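Local coordinates for Oxidored_FMN domain-containing protein ([Pseudomonas] geniculata N1, PDB 6L6J), which oxidises the amine of 6-hydroxypseudooxynicotine as the flavin- and iron-sulfur-containing amine oxidase HisD, at the iron/sulfur cluster site and the flavin mononucleotide site. Coordinates in Å, arbitrary orientation; residue numbers count along the deposited sequence, not the author numbering.

Contact 1: the iron/sulfur cluster site. Residues 321, 324, 344-350, 362-364. With SF4 (iron/sulfur cluster), chain B.
A [4Fe-4S] cubane sits wholly buried among four cysteines, three in the overlapping CxxC run Cys344, Cys347 and Cys350 and the fourth further along at Cys362, the cluster-binding arrangement of the iron-sulfur branch of the NADH:flavin oxidoreductase family. The cysteine sulfurs converge on separate corners, one to each iron, and arrive by two kinds of rotamer. In Cys344 the sulfur stands anti to the backbone N (chi1 169°), and SG reaches FE2 of SF4 at 2.2 Å. Cys362 is turned the same way and comes from the other stretch of chain, its SG 2.0 Å from FE3 of SF4. In Cys347 the sulfur is instead tucked between the backbone N and the carbonyl carbon, and SG meets FE1 of SF4 at 2.2 Å. Cys350 shares that crowded position (chi1 46°), its SG 2.1 Å from FE4 of SF4, which brings both sulfurs of the turn and first helical residues of 349-355 onto one cluster. Ala349 N gives Cys347 SG a long, nearly straight N-H···S hydrogen bond of 3.6 Å, which may help to offset thiolate charge. Ile324 supplies an apolar wall, its CG2 branch 3.6 Å from S1 of SF4. Alongside, Arg321 passes its aliphatic CB, CG and CD over the cubane before bending at chi3 (-52°), and its NH1 donates to Asn348 OD1 at 2.9 Å, in the amide plane on a lone pair. An alanine here would lack CG, CD and the guanidinium, and would probably thin the cover over the cubane and loosen Asn348 in the turn between two cluster cysteines.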
loop_
_atom_site.group_PDB
_atom_site.type_symbol
_atom_site.label_atom_id
_atom_site.label_comp_id
_atom_site.label_asym_id
_atom_site.label_seq_id
_atom_site.Cartn_x
_atom_site.Cartn_y
_atom_site.Cartn_z
ATOM N N ARG A 321 0.286 7.155 -0.892
ATOM C CA ARG A 321 -0.909 6.267 -0.856
ATOM C C ARG A 321 -2.165 7.063 -1.203
ATOM O O ARG A 321 -2.959 6.641 -2.036
ATOM C CB ARG A 321 -1.028 5.517 0.477
ATOM C CG ARG A 321 -0.203 4.240 0.508
ATOM C CD ARG A 321 -0.036 3.617 1.868
ATOM N NE ARG A 321 0.444 4.583 2.848
ATOM C CZ ARG A 321 0.455 4.360 4.156
ATOM N NH1 ARG A 321 0.071 3.190 4.636
ATOM N NH2 ARG A 321 0.846 5.301 4.980
ATOM N N ILE A 324 -2.545 7.430 -4.769
ATOM C CA ILE A 324 -2.761 6.112 -5.431
ATOM C C ILE A 324 -4.265 5.860 -5.451
ATOM O O ILE A 324 -4.803 5.552 -6.526
ATOM C CB ILE A 324 -1.979 5.000 -4.704
ATOM C CG1 ILE A 324 -0.476 5.072 -5.014
ATOM C CG2 ILE A 324 -2.542 3.615 -5.017
ATOM C CD1 ILE A 324 0.399 4.175 -4.134
ATOM N N CYS A 344 -7.856 6.622 1.147
ATOM C CA CYS A 344 -6.962 5.461 1.409
ATOM C C CYS A 344 -7.387 4.823 2.739
ATOM O O CYS A 344 -7.802 5.560 3.651
ATOM C CB CYS A 344 -5.493 5.886 1.430
ATOM S SG CYS A 344 -4.336 4.620 2.041
ATOM N N ILE A 345 -7.305 3.503 2.849
ATOM C CA ILE A 345 -7.726 2.752 4.064
ATOM C C ILE A 345 -6.501 2.161 4.749
ATOM O O ILE A 345 -6.685 1.539 5.783
ATOM C CB ILE A 345 -8.771 1.679 3.712
ATOM C CG1 ILE A 345 -8.151 0.481 2.972
ATOM C CG2 ILE A 345 -9.919 2.327 2.929
ATOM C CD1 ILE A 345 -9.128 -0.629 2.643
ATOM N N GLY A 346 -5.316 2.325 4.170
ATOM C CA GLY A 346 -4.043 1.890 4.776
ATOM C C GLY A 346 -3.904 0.387 4.872
ATOM O O GLY A 346 -3.231 -0.045 5.813
ATOM N N CYS A 347 -4.446 -0.368 3.900
ATOM C CA CYS A 347 -4.387 -1.864 3.824
ATOM C C CYS A 347 -3.002 -2.316 3.375
ATOM O O CYS A 347 -2.665 -3.504 3.641
ATOM C CB CYS A 347 -5.415 -2.444 2.861
ATOM S SG CYS A 347 -5.271 -1.768 1.192
ATOM N N ASN A 348 -2.261 -1.414 2.717
ATOM C CA ASN A 348 -0.904 -1.643 2.143
ATOM C C ASN A 348 -0.914 -2.808 1.129
ATOM O O ASN A 348 0.149 -3.433 0.926
ATOM C CB ASN A 348 0.133 -1.846 3.245
ATOM C CG ASN A 348 0.626 -0.547 3.848
ATOM O OD1 ASN A 348 0.136 0.529 3.508
ATOM N ND2 ASN A 348 1.595 -0.637 4.757
ATOM N N ALA A 349 -2.032 -3.051 0.446
ATOM C CA ALA A 349 -2.103 -3.982 -0.703
ATOM C C ALA A 349 -1.257 -3.444 -1.878
ATOM O O ALA A 349 -0.784 -4.272 -2.679
ATOM C CB ALA A 349 -3.546 -4.196 -1.095
ATOM N N CYS A 350 -1.076 -2.113 -1.991
ATOM C CA CYS A 350 -0.166 -1.445 -2.973
ATOM C C CYS A 350 1.290 -1.851 -2.682
ATOM O O CYS A 350 2.021 -2.272 -3.587
ATOM C CB CYS A 350 -0.313 0.078 -2.938
ATOM S SG CYS A 350 -0.343 0.816 -1.280
ATOM N N CYS A 362 -4.467 -1.127 -6.018
ATOM C CA CYS A 362 -5.100 -0.385 -4.890
ATOM C C CYS A 362 -6.486 -0.965 -4.587
ATOM O O CYS A 362 -7.293 -1.136 -5.510
ATOM C CB CYS A 362 -5.228 1.102 -5.190
ATOM S SG CYS A 362 -6.016 2.052 -3.863
ATOM N N THR A 363 -6.747 -1.256 -3.316
ATOM C CA THR A 363 -8.060 -1.772 -2.846
ATOM C C THR A 363 -9.183 -0.780 -3.218
ATOM O O THR A 363 -10.326 -1.253 -3.605
ATOM C CB THR A 363 -8.002 -2.026 -1.342
ATOM O OG1 THR A 363 -6.819 -2.802 -1.154
ATOM C CG2 THR A 363 -9.257 -2.701 -0.826
ATOM N N GLN A 364 -8.894 0.527 -3.075
ATOM C CA GLN A 364 -9.925 1.592 -3.189
ATOM C C GLN A 364 -10.103 1.950 -4.663
ATOM O O GLN A 364 -11.256 2.093 -5.095
ATOM C CB GLN A 364 -9.556 2.841 -2.388
ATOM C CG GLN A 364 -9.956 2.835 -0.920
ATOM C CD GLN A 364 -11.445 2.953 -0.725
ATOM O OE1 GLN A 364 -12.215 2.116 -1.203
ATOM N NE2 GLN A 364 -11.870 3.988 -0.004
HETATM FE FE1 SF4 B . -4.913 0.271 0.464
HETATM FE FE2 SF4 B . -4.282 3.225 0.334
HETATM FE FE3 SF4 B . -5.063 1.727 -2.130
HETATM FE FE4 SF4 B . -2.341 1.305 -0.892
HETATM S S1 SF4 B . -3.399 2.955 -1.579
HETATM S S2 SF4 B . -3.979 0.037 -1.414
HETATM S S3 SF4 B . -3.223 1.496 1.012
HETATM S S4 SF4 B . -5.919 1.997 -0.257
#

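Contact 2: the flavin mononucleotide site. Residues 27-30, 59-60, 103, 170, 173, 224, 259, 263, 266-267, 296-298, 320-322, 350-351, 354, 360. With FMN (flavin mononucleotide), chain C.
In this FMN pocket of the Old Yellow Enzyme-like domain, a TIM barrel holding flavin at the C-terminal ends of its strands, Arg321 grips the phosphate side-on. Its NE makes a salt bridge to O3P of FMN at 2.7 Å and NH2 a nearly straight bond to O1P of FMN at 2.9 Å, both in the guanidinium plane, a flat fork whose charge would balance the phosphate. Ala320 N points straight at O2P of FMN (2.9 Å, 177° at H), and a water joins Gly297 N to that oxygen. Along the ribityl chain, Asp266 OD2 takes the O3' hydroxyl of FMN at 2.7 Å and also accepts from His173 NE2, both from above its carboxylate plane. Arg224 NH2 donates to O3' as well, Ser267 OG pairs with O4', and the O2' hydroxyl of FMN donates to the backbone carbonyl Pro28 O (2.6 Å) from above its plane. Extended Glu103 offers the syn lone pair of OE2 to N3 of FMN at 2.8 Å; its OE1 abuts the acceptor O2, a contact bearing no weight at this resolution. Ala30 N-H points at the redox-active N5 of FMN from obliquely above the ring (2.7 Å), a probable hydrogen bond. His29 lays CA and CB over one isoalloxazine face, its ring tilted 70° to the benzenoid ring of FMN. Opposite, His173 meets the pyrimidine and Trp263 the benzenoid ring, each edge-to-face. Thr351 OG1 comes within 3.3 Å of the methyl carbon C8M of FMN.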
loop_
_atom_site.group_PDB
_atom_site.type_symbol
_atom_site.label_atom_id
_atom_site.label_comp_id
_atom_site.label_asym_id
_atom_site.label_seq_id
_atom_site.Cartn_x
_atom_site.Cartn_y
_atom_site.Cartn_z
ATOM N N VAL A 27 5.140 12.142 -3.621
ATOM C CA VAL A 27 6.502 11.739 -3.174
ATOM C C VAL A 27 6.890 10.480 -3.939
ATOM O O VAL A 27 6.024 9.779 -4.458
ATOM C CB VAL A 27 6.567 11.547 -1.652
ATOM C CG1 VAL A 27 6.603 12.888 -0.945
ATOM C CG2 VAL A 27 5.416 10.694 -1.119
ATOM N N PRO A 28 8.200 10.187 -4.077
ATOM C CA PRO A 28 8.651 9.010 -4.809
ATOM C C PRO A 28 7.993 7.763 -4.210
ATOM O O PRO A 28 8.065 7.585 -3.013
ATOM C CB PRO A 28 10.176 8.938 -4.607
ATOM C CG PRO A 28 10.577 10.270 -4.029
ATOM C CD PRO A 28 9.319 10.962 -3.515
ATOM N N HIS A 29 7.349 6.963 -5.049
ATOM C CA HIS A 29 6.775 5.658 -4.657
ATOM C C HIS A 29 6.815 4.721 -5.867
ATOM O O HIS A 29 6.289 5.133 -6.965
ATOM C CB HIS A 29 5.383 5.845 -4.038
ATOM C CG HIS A 29 4.265 5.815 -5.020
ATOM N ND1 HIS A 29 3.896 4.652 -5.652
ATOM C CD2 HIS A 29 3.430 6.783 -5.452
ATOM C CE1 HIS A 29 2.885 4.903 -6.459
ATOM N NE2 HIS A 29 2.557 6.205 -6.339
ATOM N N ALA A 30 7.449 3.553 -5.685
ATOM C CA ALA A 30 7.649 2.512 -6.718
ATOM C C ALA A 30 6.294 2.027 -7.204
ATOM O O ALA A 30 5.362 1.959 -6.393
ATOM C CB ALA A 30 8.458 1.361 -6.181
ATOM N N GLU A 59 9.979 7.026 -8.730
ATOM C CA GLU A 59 10.462 6.203 -7.592
ATOM C C GLU A 59 11.991 6.070 -7.676
ATOM O O GLU A 59 12.614 6.739 -8.550
ATOM C CB GLU A 59 9.781 4.831 -7.628
ATOM C CG GLU A 59 10.139 3.974 -8.843
ATOM C CD GLU A 59 9.060 3.855 -9.923
ATOM O OE1 GLU A 59 8.493 4.910 -10.300
ATOM O OE2 GLU A 59 8.798 2.704 -10.416
ATOM N N GLU A 60 12.573 5.231 -6.810
ATOM C CA GLU A 60 14.044 5.004 -6.737
ATOM C C GLU A 60 14.573 4.755 -8.153
ATOM O O GLU A 60 14.198 3.771 -8.755
ATOM C CB GLU A 60 14.407 3.896 -5.747
ATOM C CG GLU A 60 13.675 2.575 -5.937
ATOM C CD GLU A 60 14.230 1.478 -5.039
ATOM O OE1 GLU A 60 14.885 1.817 -3.992
ATOM O OE2 GLU A 60 14.027 0.289 -5.383
ATOM N N GLU A 103 13.663 10.349 -8.052
ATOM C CA GLU A 103 14.437 9.936 -6.871
ATOM C C GLU A 103 15.673 9.163 -7.344
ATOM O O GLU A 103 15.669 7.941 -7.279
ATOM C CB GLU A 103 13.532 9.161 -5.921
ATOM C CG GLU A 103 14.059 9.108 -4.501
ATOM C CD GLU A 103 13.297 8.148 -3.613
ATOM O OE1 GLU A 103 13.006 8.549 -2.484
ATOM O OE2 GLU A 103 13.009 6.987 -4.058
ATOM N N TYR A 170 19.194 10.794 -2.374
ATOM C CA TYR A 170 18.321 9.869 -1.607
ATOM C C TYR A 170 19.100 9.295 -0.434
ATOM O O TYR A 170 20.110 8.583 -0.650
ATOM C CB TYR A 170 17.809 8.749 -2.499
ATOM C CG TYR A 170 16.904 7.765 -1.817
ATOM C CD1 TYR A 170 15.731 8.182 -1.222
ATOM C CD2 TYR A 170 17.186 6.413 -1.807
ATOM C CE1 TYR A 170 14.865 7.284 -0.615
ATOM C CE2 TYR A 170 16.324 5.505 -1.217
ATOM C CZ TYR A 170 15.164 5.940 -0.617
ATOM O OH TYR A 170 14.311 5.071 -0.020
ATOM N N HIS A 173 14.860 5.290 4.090
ATOM C CA HIS A 173 14.292 3.909 4.070
ATOM C C HIS A 173 15.308 2.803 4.440
ATOM O O HIS A 173 14.931 1.612 4.298
ATOM C CB HIS A 173 13.688 3.651 2.684
ATOM C CG HIS A 173 12.475 4.477 2.453
ATOM N ND1 HIS A 173 12.486 5.575 1.633
ATOM C CD2 HIS A 173 11.226 4.378 2.971
ATOM C CE1 HIS A 173 11.281 6.119 1.644
ATOM N NE2 HIS A 173 10.487 5.403 2.460
ATOM N N ARG A 224 15.667 13.629 -0.028
ATOM C CA ARG A 224 14.781 12.769 0.786
ATOM C C ARG A 224 15.637 12.269 1.949
ATOM O O ARG A 224 16.745 11.751 1.687
ATOM C CB ARG A 224 14.145 11.664 -0.051
ATOM C CG ARG A 224 13.118 10.865 0.732
ATOM C CD ARG A 224 11.684 11.351 0.685
ATOM N NE ARG A 224 10.803 10.251 0.331
ATOM C CZ ARG A 224 9.555 10.079 0.734
ATOM N NH1 ARG A 224 8.969 10.931 1.548
ATOM N NH2 ARG A 224 8.892 9.011 0.331
ATOM N N ASN A 259 10.896 12.080 6.215
ATOM C CA ASN A 259 10.065 10.934 6.664
ATOM C C ASN A 259 10.838 10.129 7.722
ATOM O O ASN A 259 11.919 10.588 8.144
ATOM C CB ASN A 259 9.620 10.106 5.452
ATOM C CG ASN A 259 10.754 9.342 4.796
ATOM O OD1 ASN A 259 11.922 9.495 5.175
ATOM N ND2 ASN A 259 10.416 8.531 3.800
ATOM N N TRP A 263 10.528 1.286 5.876
ATOM C CA TRP A 263 9.282 1.372 5.088
ATOM C C TRP A 263 8.070 1.054 5.976
ATOM O O TRP A 263 7.030 1.694 5.783
ATOM C CB TRP A 263 9.420 0.452 3.871
ATOM C CG TRP A 263 8.484 0.754 2.737
ATOM C CD1 TRP A 263 7.564 1.763 2.651
ATOM C CD2 TRP A 263 8.381 0.018 1.504
ATOM N NE1 TRP A 263 6.877 1.686 1.467
ATOM C CE2 TRP A 263 7.347 0.616 0.752
ATOM C CE3 TRP A 263 9.049 -1.095 0.972
ATOM C CZ2 TRP A 263 6.983 0.144 -0.506
ATOM C CZ3 TRP A 263 8.683 -1.561 -0.280
ATOM C CH2 TRP A 263 7.659 -0.951 -1.004
ATOM N N ASP A 266 7.318 4.121 7.729
ATOM C CA ASP A 266 7.051 5.222 6.760
ATOM C C ASP A 266 5.656 5.046 6.128
ATOM O O ASP A 266 4.847 5.970 6.187
ATOM C CB ASP A 266 8.156 5.288 5.691
ATOM C CG ASP A 266 8.086 6.541 4.810
ATOM O OD1 ASP A 266 7.670 7.589 5.332
ATOM O OD2 ASP A 266 8.465 6.455 3.616
ATOM N N SER A 267 5.408 3.912 5.491
ATOM C CA SER A 267 4.084 3.553 4.931
ATOM C C SER A 267 3.312 2.745 5.987
ATOM O O SER A 267 2.987 1.560 5.724
ATOM C CB SER A 267 4.253 2.802 3.631
ATOM O OG SER A 267 5.045 3.550 2.724
ATOM N N VAL A 296 4.974 13.578 4.810
ATOM C CA VAL A 296 3.875 12.628 4.483
ATOM C C VAL A 296 3.189 12.232 5.792
ATOM O O VAL A 296 3.833 12.300 6.850
ATOM C CB VAL A 296 4.427 11.422 3.692
ATOM C CG1 VAL A 296 4.999 11.852 2.337
ATOM C CG2 VAL A 296 5.486 10.666 4.489
ATOM N N GLY A 297 1.910 11.863 5.721
ATOM C CA GLY A 297 1.156 11.376 6.888
ATOM C C GLY A 297 -0.127 10.696 6.487
ATOM O O GLY A 297 -1.130 10.846 7.173
ATOM N N ARG A 298 -0.110 9.972 5.389
ATOM C CA ARG A 298 -1.334 9.368 4.798
ATOM C C ARG A 298 -2.440 10.429 4.760
ATOM O O ARG A 298 -3.590 10.113 5.126
ATOM C CB ARG A 298 -1.757 8.125 5.588
ATOM C CG ARG A 298 -2.380 7.040 4.721
ATOM C CD ARG A 298 -3.514 6.291 5.396
ATOM N NE ARG A 298 -3.119 5.777 6.696
ATOM C CZ ARG A 298 -3.901 5.713 7.766
ATOM N NH1 ARG A 298 -5.168 6.078 7.695
ATOM N NH2 ARG A 298 -3.407 5.267 8.905
ATOM N N ALA A 320 1.872 9.729 -1.034
ATOM C CA ALA A 320 1.996 8.562 -1.944
ATOM C C ALA A 320 0.635 7.856 -1.972
ATOM O O ALA A 320 -0.082 8.021 -2.959
ATOM C CB ALA A 320 3.136 7.643 -1.516
ATOM N N ARG A 321 0.286 7.155 -0.892
ATOM C CA ARG A 321 -0.909 6.267 -0.856
ATOM C C ARG A 321 -2.165 7.063 -1.203
ATOM O O ARG A 321 -2.959 6.641 -2.036
ATOM C CB ARG A 321 -1.028 5.517 0.477
ATOM C CG ARG A 321 -0.203 4.240 0.508
ATOM C CD ARG A 321 -0.036 3.617 1.868
ATOM N NE ARG A 321 0.444 4.583 2.848
ATOM C CZ ARG A 321 0.455 4.360 4.156
ATOM N NH1 ARG A 321 0.071 3.190 4.636
ATOM N NH2 ARG A 321 0.846 5.301 4.980
ATOM N N PRO A 322 -2.400 8.234 -0.595
ATOM C CA PRO A 322 -3.586 9.032 -0.932
ATOM C C PRO A 322 -3.693 9.342 -2.434
ATOM O O PRO A 322 -4.808 9.250 -2.981
ATOM C CB PRO A 322 -3.414 10.300 -0.087
ATOM C CG PRO A 322 -2.596 9.808 1.097
ATOM C CD PRO A 322 -1.615 8.818 0.503
ATOM N N CYS A 350 -1.076 -2.113 -1.991
ATOM C CA CYS A 350 -0.166 -1.445 -2.973
ATOM C C CYS A 350 1.290 -1.851 -2.682
ATOM O O CYS A 350 2.021 -2.272 -3.587
ATOM C CB CYS A 350 -0.313 0.078 -2.938
ATOM S SG CYS A 350 -0.343 0.816 -1.280
ATOM N N THR A 351 1.662 -1.739 -1.424
ATOM C CA THR A 351 2.950 -2.170 -0.827
ATOM C C THR A 351 3.188 -3.661 -1.132
ATOM O O THR A 351 4.352 -4.048 -1.502
ATOM C CB THR A 351 2.881 -1.777 0.661
ATOM O OG1 THR A 351 3.105 -0.360 0.690
ATOM C CG2 THR A 351 3.854 -2.491 1.553
ATOM N N VAL A 354 4.130 -4.546 -4.746
ATOM C CA VAL A 354 5.479 -3.943 -4.976
ATOM C C VAL A 354 6.532 -4.785 -4.242
ATOM O O VAL A 354 7.626 -5.004 -4.815
ATOM C CB VAL A 354 5.531 -2.455 -4.603
ATOM C CG1 VAL A 354 6.941 -1.887 -4.684
ATOM C CG2 VAL A 354 4.577 -1.657 -5.475
ATOM N N ILE A 360 1.806 -2.634 -9.286
ATOM C CA ILE A 360 1.049 -2.037 -8.138
ATOM C C ILE A 360 -0.464 -2.178 -8.368
ATOM O O ILE A 360 -0.896 -2.178 -9.517
ATOM C CB ILE A 360 1.461 -0.566 -7.924
ATOM C CG1 ILE A 360 0.810 0.047 -6.672
ATOM C CG2 ILE A 360 1.157 0.271 -9.156
ATOM C CD1 ILE A 360 1.381 1.389 -6.274
HETATM N N1 FMN C . 9.555 5.876 -0.889
HETATM C C2 FMN C . 10.740 6.081 -1.549
HETATM O O2 FMN C . 11.515 6.922 -1.084
HETATM N N3 FMN C . 11.104 5.460 -2.679
HETATM C C4 FMN C . 10.295 4.557 -3.258
HETATM O O4 FMN C . 10.632 3.985 -4.293
HETATM C C4A FMN C . 8.995 4.242 -2.602
HETATM N N5 FMN C . 8.137 3.337 -3.131
HETATM C C5A FMN C . 6.935 3.145 -2.539
HETATM C C6 FMN C . 6.018 2.273 -3.119
HETATM C C7 FMN C . 4.786 2.098 -2.519
HETATM C C7M FMN C . 3.849 1.119 -3.113
HETATM C C8 FMN C . 4.422 2.841 -1.307
HETATM C C8M FMN C . 3.104 2.638 -0.620
HETATM C C9 FMN C . 5.310 3.706 -0.725
HETATM C C9A FMN C . 6.560 3.907 -1.295
HETATM N N10 FMN C . 7.465 4.823 -0.742
HETATM C C10 FMN C . 8.670 4.999 -1.376
HETATM C "C1'" FMN C . 7.160 5.617 0.491
HETATM C "C2'" FMN C . 6.300 6.820 0.153
HETATM O "O2'" FMN C . 7.096 7.689 -0.633
HETATM C "C3'" FMN C . 5.829 7.563 1.367
HETATM O "O3'" FMN C . 6.963 8.117 2.035
HETATM C "C4'" FMN C . 5.028 6.713 2.353
HETATM O "O4'" FMN C . 4.083 5.880 1.641
HETATM C "C5'" FMN C . 4.329 7.581 3.390
HETATM O "O5'" FMN C . 3.419 8.432 2.714
HETATM P P FMN C . 1.863 8.014 2.555
HETATM O O1P FMN C . 1.306 7.948 3.959
HETATM O O2P FMN C . 1.321 9.131 1.720
HETATM O O3P FMN C . 1.878 6.673 1.845
HETATM O O HOH W 1 0.857 11.473 3.224
#

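About 12 Å separates the C-alpha centres of contact 1 and contact 2, and Arg321 and Cys350 belong to both. Two short helices join the sites: 321-325 begins with the arginine that serves phosphate and cluster surroundings together, and 349-355 carries a cluster cysteine as well as residues touching the flavin methyls. Cys350 SG, bound to the cluster in contact 1, stands 4.0 Å from C8M of FMN in contact 2. So close an approach is consistent with electron transfer between the cofactors through the dimethylbenzene edge, although the structure alone does not show its direction. Both sites lie within one chain.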